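Local atomic coordinates of regulatory protein E2 (Bovine papillomavirus type 1, PDB entry 2JEX), a protein that regulates viral transcription through binding to response elements in the viral genome and probably helps the E1 protein initiate viral DNA replication. Residues D28-W33 against S78-S83; A72-L77 against T97-Y102. The protein carries 1 engineered substitution. One frame throughout, in Å; residues are numbered along the deposited sequence.

Contact 1: D28-W33 against S78-S83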
ATOM      1  N   ASP A  28      13.491  -2.891 -10.821  1.00 69.12           N
ATOM      2  CA  ASP A  28      14.204  -1.995  -9.920  1.00 68.99           C
ATOM      3  C   ASP A  28      13.588  -1.966  -8.518  1.00 68.76           C
ATOM      4  O   ASP A  28      14.299  -1.787  -7.528  1.00 68.89           O
ATOM      5  CB  ASP A  28      14.251  -0.587 -10.506  1.00 69.23           C
ATOM      6  CG  ASP A  28      15.185  -0.484 -11.689  1.00 69.34           C
ATOM      7  OD1 ASP A  28      14.750   0.021 -12.746  1.00 72.79           O
ATOM      8  OD2 ASP A  28      16.352  -0.914 -11.566  1.00 71.20           O
ATOM      9  N   HIS A  29      12.273  -2.150  -8.441  1.00 67.75           N
ATOM     10  CA  HIS A  29      11.569  -2.147  -7.163  1.00 67.87           C
ATOM     11  C   HIS A  29      11.710  -3.479  -6.430  1.00 68.28           C
ATOM     12  O   HIS A  29      11.829  -3.513  -5.214  1.00 69.09           O
ATOM     13  CB  HIS A  29      10.103  -1.752  -7.366  1.00 67.23           C
ATOM     14  CG  HIS A  29       9.940  -0.428  -8.046  1.00 67.12           C
ATOM     15  ND1 HIS A  29      10.679   0.681  -7.694  1.00 64.23           N
ATOM     16  CD2 HIS A  29       9.145  -0.041  -9.070  1.00 65.64           C
ATOM     17  CE1 HIS A  29      10.343   1.695  -8.468  1.00 65.61           C
ATOM     18  NE2 HIS A  29       9.409   1.286  -9.308  1.00 67.69           N
ATOM     19  N   ILE A  30      11.697  -4.573  -7.182  1.00 68.49           N
ATOM     20  CA  ILE A  30      12.085  -5.872  -6.655  1.00 68.63           C
ATOM     21  C   ILE A  30      13.466  -5.755  -6.008  1.00 69.49           C
ATOM     22  O   ILE A  30      13.650  -6.169  -4.860  1.00 70.39           O
ATOM     23  CB  ILE A  30      12.066  -6.967  -7.757  1.00 68.60           C
ATOM     24  CG1 ILE A  30      10.618  -7.215  -8.214  1.00 65.84           C
ATOM     25  CG2 ILE A  30      12.762  -8.265  -7.255  1.00 67.19           C
ATOM     26  CD1 ILE A  30      10.449  -8.121  -9.417  1.00 67.77           C
ATOM     27  N   LEU A  31      14.405  -5.156  -6.742  1.00 69.08           N
ATOM     28  CA  LEU A  31      15.773  -4.913  -6.284  1.00 69.03           C
ATOM     29  C   LEU A  31      15.845  -4.065  -5.028  1.00 68.87           C
ATOM     30  O   LEU A  31      16.605  -4.375  -4.118  1.00 68.87           O
ATOM     31  CB  LEU A  31      16.585  -4.245  -7.394  1.00 68.88           C
ATOM     32  CG  LEU A  31      17.634  -4.999  -8.209  1.00 71.10           C
ATOM     33  CD1 LEU A  31      17.449  -6.518  -8.203  1.00 76.52           C
ATOM     34  CD2 LEU A  31      17.662  -4.443  -9.633  1.00 72.70           C
ATOM     35  N   TYR A  32      15.059  -2.990  -4.997  1.00 69.59           N
ATOM     36  CA  TYR A  32      14.965  -2.100  -3.843  1.00 69.16           C
ATOM     37  C   TYR A  32      14.486  -2.838  -2.596  1.00 69.37           C
ATOM     38  O   TYR A  32      15.044  -2.649  -1.520  1.00 69.84           O
ATOM     39  CB  TYR A  32      14.051  -0.895  -4.152  1.00 69.20           C
ATOM     40  CG  TYR A  32      13.641  -0.093  -2.931  1.00 67.27           C
ATOM     41  CD1 TYR A  32      14.453   0.932  -2.435  1.00 68.76           C
ATOM     42  CD2 TYR A  32      12.448  -0.370  -2.266  1.00 68.20           C
ATOM     43  CE1 TYR A  32      14.085   1.662  -1.302  1.00 69.02           C
ATOM     44  CE2 TYR A  32      12.066   0.351  -1.134  1.00 67.80           C
ATOM     45  CZ  TYR A  32      12.886   1.362  -0.660  1.00 69.93           C
ATOM     46  OH  TYR A  32      12.507   2.061   0.460  1.00 70.05           O
ATOM     47  N   TRP A  33      13.452  -3.666  -2.732  1.00 69.27           N
ATOM     48  CA  TRP A  33      12.907  -4.360  -1.560  1.00 69.53           C
ATOM     49  C   TRP A  33      13.793  -5.482  -1.063  1.00 69.20           C
ATOM     50  O   TRP A  33      13.797  -5.784   0.128  1.00 68.66           O
ATOM     51  CB  TRP A  33      11.480  -4.847  -1.790  1.00 68.71           C
ATOM     52  CG  TRP A  33      10.520  -3.726  -1.674  1.00 70.48           C
ATOM     53  CD1 TRP A  33       9.837  -3.118  -2.694  1.00 70.80           C
ATOM     54  CD2 TRP A  33      10.155  -3.032  -0.474  1.00 71.79           C
ATOM     55  NE1 TRP A  33       9.055  -2.094  -2.201  1.00 70.95           N
ATOM     56  CE2 TRP A  33       9.232  -2.016  -0.843  1.00 71.09           C
ATOM     57  CE3 TRP A  33      10.510  -3.170   0.876  1.00 68.25           C
ATOM     58  CZ2 TRP A  33       8.661  -1.145   0.092  1.00 67.25           C
ATOM     59  CZ3 TRP A  33       9.933  -2.304   1.810  1.00 71.93           C
ATOM     60  CH2 TRP A  33       9.025  -1.300   1.408  1.00 67.47           C
ATOM     61  N   SER A  78       6.039 -10.766  -3.310  1.00 69.63           N
ATOM     62  CA  SER A  78       4.815 -10.313  -3.973  1.00 69.05           C
ATOM     63  C   SER A  78       5.122  -9.694  -5.324  1.00 68.63           C
ATOM     64  O   SER A  78       4.493 -10.038  -6.329  1.00 67.43           O
ATOM     65  CB  SER A  78       4.044  -9.316  -3.101  1.00 68.72           C
ATOM     66  OG  SER A  78       3.412  -9.972  -2.013  1.00 68.60           O
ATOM     67  N   LEU A  79       6.100  -8.794  -5.339  1.00 68.73           N
ATOM     68  CA  LEU A  79       6.502  -8.135  -6.576  1.00 69.69           C
ATOM     69  C   LEU A  79       7.107  -9.101  -7.585  1.00 69.73           C
ATOM     70  O   LEU A  79       6.880  -8.948  -8.790  1.00 70.16           O
ATOM     71  CB  LEU A  79       7.455  -6.963  -6.305  1.00 69.64           C
ATOM     72  CG  LEU A  79       6.898  -5.806  -5.467  1.00 73.40           C
ATOM     73  CD1 LEU A  79       8.010  -4.865  -5.047  1.00 75.89           C
ATOM     74  CD2 LEU A  79       5.777  -5.029  -6.212  1.00 75.19           C
ATOM     75  N   GLN A  80       7.856 -10.096  -7.096  1.00 69.59           N
ATOM     76  CA  GLN A  80       8.456 -11.106  -7.966  1.00 69.37           C
ATOM     77  C   GLN A  80       7.372 -11.928  -8.655  1.00 69.71           C
ATOM     78  O   GLN A  80       7.505 -12.286  -9.837  1.00 69.92           O
ATOM     79  CB  GLN A  80       9.399 -12.023  -7.192  1.00 69.51           C
ATOM     80  CG  GLN A  80      10.747 -11.415  -6.827  1.00 68.99           C
ATOM     81  CD  GLN A  80      11.638 -12.385  -6.042  1.00 70.10           C
ATOM     82  OE1 GLN A  80      12.750 -12.037  -5.620  1.00 68.57           O
ATOM     83  NE2 GLN A  80      11.151 -13.603  -5.844  1.00 72.60           N
ATOM     84  N   GLU A  81       6.303 -12.227  -7.917  1.00 69.56           N
ATOM     85  CA  GLU A  81       5.139 -12.898  -8.490  1.00 69.77           C
ATOM     86  C   GLU A  81       4.470 -12.030  -9.553  1.00 69.27           C
ATOM     87  O   GLU A  81       4.166 -12.509 -10.643  1.00 69.09           O
ATOM     88  CB  GLU A  81       4.139 -13.279  -7.404  1.00 69.51           C
ATOM     89  CG  GLU A  81       4.640 -14.340  -6.440  1.00 70.71           C
ATOM     90  CD  GLU A  81       3.550 -14.851  -5.512  1.00 70.59           C
ATOM     91  OE1 GLU A  81       3.761 -15.889  -4.849  1.00 69.27           O
ATOM     92  OE2 GLU A  81       2.475 -14.217  -5.453  1.00 75.85           O
ATOM     93  N   LEU A  82       4.266 -10.754  -9.229  1.00 69.63           N
ATOM     94  CA  LEU A  82       3.675  -9.776 -10.156  1.00 69.65           C
ATOM     95  C   LEU A  82       4.349  -9.700 -11.524  1.00 69.66           C
ATOM     96  O   LEU A  82       3.670  -9.685 -12.543  1.00 69.88           O
ATOM     97  CB  LEU A  82       3.690  -8.380  -9.548  1.00 69.29           C
ATOM     98  CG  LEU A  82       2.357  -7.728  -9.198  1.00 72.16           C
ATOM     99  CD1 LEU A  82       2.615  -6.452  -8.408  1.00 77.97           C
ATOM    100  CD2 LEU A  82       1.514  -7.442 -10.444  1.00 67.98           C
ATOM    101  N   SER A  83       5.679  -9.640 -11.526  1.00 70.02           N
ATOM    102  CA  SER A  83       6.477  -9.526 -12.744  1.00 70.49           C
ATOM    103  C   SER A  83       6.290 -10.713 -13.677  1.00 70.91           C
ATOM    104  O   SER A  83       6.481 -10.593 -14.890  1.00 71.31           O
ATOM    105  CB  SER A  83       7.950  -9.372 -12.399  1.00 69.33           C
ATOM    106  OG  SER A  83       8.392 -10.488 -11.653  1.00 72.62           O
TER
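With CG1 anti to its own carbonyl carbon (chi1 -67°) and CD1 carried outward by an extended second torsion (chi2 172°), I30 reaches L79, whose CG is likewise anti to the carbonyl carbon. The two aliphatic chains overlap with opposite headings, I30 CG1 resting 3.7 Å from L79 CB. Two other carbons of I30 find different neighbours: CG2 lies 3.8 Å from CG of Q80, whose extended chain runs roughly perpendicular to it, while CD1 comes to 3.9 Å from OG of S83. That hydroxyl donates to Q80 O one turn back in its own helix (OG to O 2.7 Å), from above the carbonyl plane. L79 CD1 also approaches the W33 indole obliquely, 3.5 Å from CD1 of the ring, and lies near H29 O. Y32 CE2 sits over the centre of one face of that indole. The axes of segments 28-33 and 78-83 approach to 9.5 Å and run nearly antiparallel (163°): this is antiparallel helix-to-helix packing, helix 26-48 against helix 62-83, in the N-terminal transactivation domain. L26 and F110 extend the apolar surroundings of L79. The polar groups bordering the seam have partners elsewhere: H29 NE2 bonds to W92 O, W33 NE1 to T97 O and Q80 OE1 to Q76 NE2. Cohesion between the two segments is therefore essentially apolar, with I30 and L79 contributing most of the buried surface.

Contact 2: A72-L77 against T97-Y102; sequences AIEMQL and TSWDRY
A single methionine, M75, meets two aromatic rings with its sulfur and two backbone carbonyls with its methyl. SD lies over one face of the Y102 ring, 4.1 Å from its centroid and 28° off the normal, a Met-aromatic contact; toward W99 it is oblique, 3.7 Å from CE3. Bends at chi2 and chi3 (-88° at the latter) turn the chain so that CE ends 3.2 Å from T97 O, with S98 O slightly farther.

E74, one residue earlier, meets the edges of the same two rings, near their planes. Its extended chain sends OE2 to Y102 OH, which donates a 2.8 Å hydrogen bond on the anti side of the carboxylate, 28° out of its plane. OE1 lies at the rim of the indole, 3.5 Å from W99 CH2, with carboxylate and indole planes nearly perpendicular. R108 forms a salt bridge to OE2, so the tyrosine and the arginine share one oxygen, which probably stabilises the negative charge. S98 occupies the N-cap position of helix 99-103. The whole is a Met-aromatic contact in which a residue of helix 62-83 packs against the start of helix 99-103 and the residues leading into it, within the E2 transactivation domain.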
ATOM      1  N   ALA A  72       9.609  -6.265   3.965  1.00 67.50           N
ATOM      2  CA  ALA A  72      10.408  -6.278   2.752  1.00 67.04           C
ATOM      3  C   ALA A  72      10.397  -7.648   2.078  1.00 67.18           C
ATOM      4  O   ALA A  72      10.349  -7.725   0.861  1.00 68.18           O
ATOM      5  CB  ALA A  72      11.825  -5.814   3.054  1.00 66.11           C
ATOM      6  N   ILE A  73      10.433  -8.722   2.864  1.00 67.49           N
ATOM      7  CA  ILE A  73      10.254 -10.083   2.334  1.00 67.45           C
ATOM      8  C   ILE A  73       8.923 -10.155   1.556  1.00 68.52           C
ATOM      9  O   ILE A  73       8.896 -10.555   0.381  1.00 67.92           O
ATOM     10  CB  ILE A  73      10.310 -11.148   3.471  1.00 66.89           C
ATOM     11  CG1 ILE A  73      11.749 -11.314   3.985  1.00 68.52           C
ATOM     12  CG2 ILE A  73       9.771 -12.494   3.012  1.00 66.06           C
ATOM     13  CD1 ILE A  73      11.888 -11.984   5.375  1.00 66.83           C
ATOM     14  N   GLU A  74       7.842  -9.727   2.218  1.00 68.87           N
ATOM     15  CA  GLU A  74       6.498  -9.719   1.642  1.00 69.97           C
ATOM     16  C   GLU A  74       6.393  -8.911   0.347  1.00 70.47           C
ATOM     17  O   GLU A  74       5.721  -9.340  -0.604  1.00 70.35           O
ATOM     18  CB  GLU A  74       5.471  -9.209   2.655  1.00 69.41           C
ATOM     19  CG  GLU A  74       4.061  -9.215   2.118  1.00 68.61           C
ATOM     20  CD  GLU A  74       3.013  -9.015   3.184  1.00 72.56           C
ATOM     21  OE1 GLU A  74       3.378  -8.783   4.360  1.00 74.40           O
ATOM     22  OE2 GLU A  74       1.812  -9.087   2.838  1.00 70.22           O
ATOM     23  N   MET A  75       7.039  -7.747   0.329  1.00 70.48           N
ATOM     24  CA  MET A  75       7.069  -6.898  -0.853  1.00 70.51           C
ATOM     25  C   MET A  75       7.874  -7.559  -1.969  1.00 70.71           C
ATOM     26  O   MET A  75       7.393  -7.687  -3.093  1.00 72.02           O
ATOM     27  CB  MET A  75       7.619  -5.498  -0.526  1.00 70.45           C
ATOM     28  CG  MET A  75       6.741  -4.658   0.402  1.00 66.02           C
ATOM     29  SD  MET A  75       5.029  -4.388  -0.141  1.00 68.86           S
ATOM     30  CE  MET A  75       5.231  -2.916  -1.150  1.00 64.65           C
ATOM     31  N   GLN A  76       9.080  -8.005  -1.644  1.00 71.08           N
ATOM     32  CA  GLN A  76       9.942  -8.689  -2.607  1.00 71.45           C
ATOM     33  C   GLN A  76       9.255  -9.857  -3.321  1.00 71.24           C
ATOM     34  O   GLN A  76       9.204  -9.890  -4.553  1.00 70.77           O
ATOM     35  CB  GLN A  76      11.210  -9.194  -1.933  1.00 71.32           C
ATOM     36  CG  GLN A  76      12.106  -9.958  -2.884  1.00 70.89           C
ATOM     37  CD  GLN A  76      13.252 -10.682  -2.199  1.00 67.49           C
ATOM     38  OE1 GLN A  76      13.607 -10.385  -1.067  1.00 68.99           O
ATOM     39  NE2 GLN A  76      13.859 -11.619  -2.912  1.00 64.05           N
ATOM     40  N   LEU A  77       8.751 -10.811  -2.533  1.00 71.01           N
ATOM     41  CA  LEU A  77       8.102 -12.019  -3.059  1.00 70.08           C
ATOM     42  C   LEU A  77       6.840 -11.691  -3.840  1.00 69.55           C
ATOM     43  O   LEU A  77       6.615 -12.254  -4.907  1.00 69.10           O
ATOM     44  CB  LEU A  77       7.795 -13.020  -1.937  1.00 69.27           C
ATOM     45  CG  LEU A  77       8.988 -13.506  -1.105  1.00 70.49           C
ATOM     46  CD1 LEU A  77       8.571 -14.546  -0.073  1.00 66.32           C
ATOM     47  CD2 LEU A  77      10.125 -14.035  -1.986  1.00 67.91           C
ATOM     48  N   THR A  97       4.713   0.896  -5.437  1.00 65.93           N
ATOM     49  CA  THR A  97       5.265  -0.312  -4.845  1.00 65.37           C
ATOM     50  C   THR A  97       5.787  -0.053  -3.426  1.00 65.08           C
ATOM     51  O   THR A  97       6.708  -0.732  -2.955  1.00 64.77           O
ATOM     52  CB  THR A  97       6.374  -0.891  -5.743  1.00 65.16           C
ATOM     53  OG1 THR A  97       7.312   0.144  -6.067  1.00 66.01           O
ATOM     54  CG2 THR A  97       5.787  -1.442  -7.034  1.00 64.16           C
ATOM     55  N   SER A  98       5.190   0.933  -2.753  1.00 64.68           N
ATOM     56  CA  SER A  98       5.538   1.250  -1.370  1.00 65.07           C
ATOM     57  C   SER A  98       4.626   0.516  -0.382  1.00 65.08           C
ATOM     58  O   SER A  98       3.490   0.165  -0.704  1.00 64.74           O
ATOM     59  CB  SER A  98       5.525   2.764  -1.125  1.00 64.48           C
ATOM     60  OG  SER A  98       4.214   3.292  -1.256  1.00 66.38           O
ATOM     61  N   TRP A  99       5.149   0.274   0.814  1.00 66.54           N
ATOM     62  CA  TRP A  99       4.433  -0.456   1.862  1.00 68.03           C
ATOM     63  C   TRP A  99       3.132   0.223   2.290  1.00 67.84           C
ATOM     64  O   TRP A  99       2.096  -0.458   2.477  1.00 67.16           O
ATOM     65  CB  TRP A  99       5.351  -0.653   3.068  1.00 69.60           C
ATOM     66  CG  TRP A  99       4.672  -1.348   4.211  1.00 72.26           C
ATOM     67  CD1 TRP A  99       4.088  -0.731   5.320  1.00 68.69           C
ATOM     68  CD2 TRP A  99       4.485  -2.807   4.349  1.00 67.50           C
ATOM     69  NE1 TRP A  99       3.569  -1.713   6.153  1.00 66.38           N
ATOM     70  CE2 TRP A  99       3.795  -2.993   5.584  1.00 66.52           C
ATOM     71  CE3 TRP A  99       4.860  -3.979   3.557  1.00 67.97           C
ATOM     72  CZ2 TRP A  99       3.456  -4.306   6.055  1.00 69.18           C
ATOM     73  CZ3 TRP A  99       4.528  -5.264   4.055  1.00 71.01           C
ATOM     74  CH2 TRP A  99       3.843  -5.422   5.288  1.00 71.63           C
ATOM     75  N   ASP A 100       3.168   1.558   2.409  1.00 68.07           N
ATOM     76  CA  ASP A 100       1.972   2.335   2.769  1.00 68.77           C
ATOM     77  C   ASP A 100       0.887   2.227   1.705  1.00 69.27           C
ATOM     78  O   ASP A 100      -0.299   2.138   2.031  1.00 70.01           O
ATOM     79  CB  ASP A 100       2.315   3.810   3.007  1.00 68.96           C
ATOM     80  CG  ASP A 100       3.119   4.035   4.281  1.00 72.38           C
ATOM     81  OD1 ASP A 100       3.054   3.181   5.199  1.00 79.96           O
ATOM     82  OD2 ASP A 100       3.819   5.073   4.364  1.00 74.24           O
ATOM     83  N   ARG A 101       1.279   2.240   0.435  1.00 68.74           N
ATOM     84  CA  ARG A 101       0.300   2.057  -0.627  1.00 68.78           C
ATOM     85  C   ARG A 101      -0.320   0.659  -0.505  1.00 68.17           C
ATOM     86  O   ARG A 101      -1.541   0.504  -0.577  1.00 68.28           O
ATOM     87  CB  ARG A 101       0.945   2.261  -2.003  1.00 69.09           C
ATOM     88  CG  ARG A 101      -0.017   2.126  -3.195  1.00 71.35           C
ATOM     89  CD  ARG A 101      -0.883   3.360  -3.406  1.00 68.98           C
ATOM     90  NE  ARG A 101      -0.093   4.542  -3.756  1.00 72.66           N
ATOM     91  CZ  ARG A 101       0.189   4.935  -4.997  1.00 76.87           C
ATOM     92  NH1 ARG A 101      -0.260   4.260  -6.051  1.00 74.83           N
ATOM     93  NH2 ARG A 101       0.925   6.022  -5.188  1.00 78.06           N
ATOM     94  N   TYR A 102       0.537  -0.340  -0.290  1.00 66.85           N
ATOM     95  CA  TYR A 102       0.140  -1.747  -0.187  1.00 65.28           C
ATOM     96  C   TYR A 102      -0.807  -1.978   0.988  1.00 65.47           C
ATOM     97  O   TYR A 102      -1.686  -2.844   0.949  1.00 63.79           O
ATOM     98  CB  TYR A 102       1.411  -2.594  -0.015  1.00 64.14           C
ATOM     99  CG  TYR A 102       1.210  -4.091   0.089  1.00 61.40           C
ATOM    100  CD1 TYR A 102       0.716  -4.836  -0.991  1.00 55.32           C
ATOM    101  CD2 TYR A 102       1.557  -4.772   1.251  1.00 61.87           C
ATOM    102  CE1 TYR A 102       0.555  -6.224  -0.900  1.00 49.61           C
ATOM    103  CE2 TYR A 102       1.403  -6.162   1.349  1.00 62.36           C
ATOM    104  CZ  TYR A 102       0.894  -6.875   0.270  1.00 57.50           C
ATOM    105  OH  TYR A 102       0.739  -8.234   0.378  1.00 57.91           O
TER

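Contacts 1 and 2 have centres about 8 Å apart and share helix 62-83, the third long helix of the transactivation domain. Along the chain their segments alternate: 28-33, 72-77, 78-83, then 97-102. Residues 72-77 and 78-83 are consecutive, so helix 62-83 meets helix 26-48 in contact 1 and the short helix 99-103 in contact 2. The two also touch directly, since W33 packs its CD2 3.5 Å from M75 CB, and H29 packs on T97. Helix 99-103 is the last helix before strand 110-120 of the seven-stranded antiparallel sheet. Together the contacts thus reach from the N-terminal helices to the short helix that comes before the sheet.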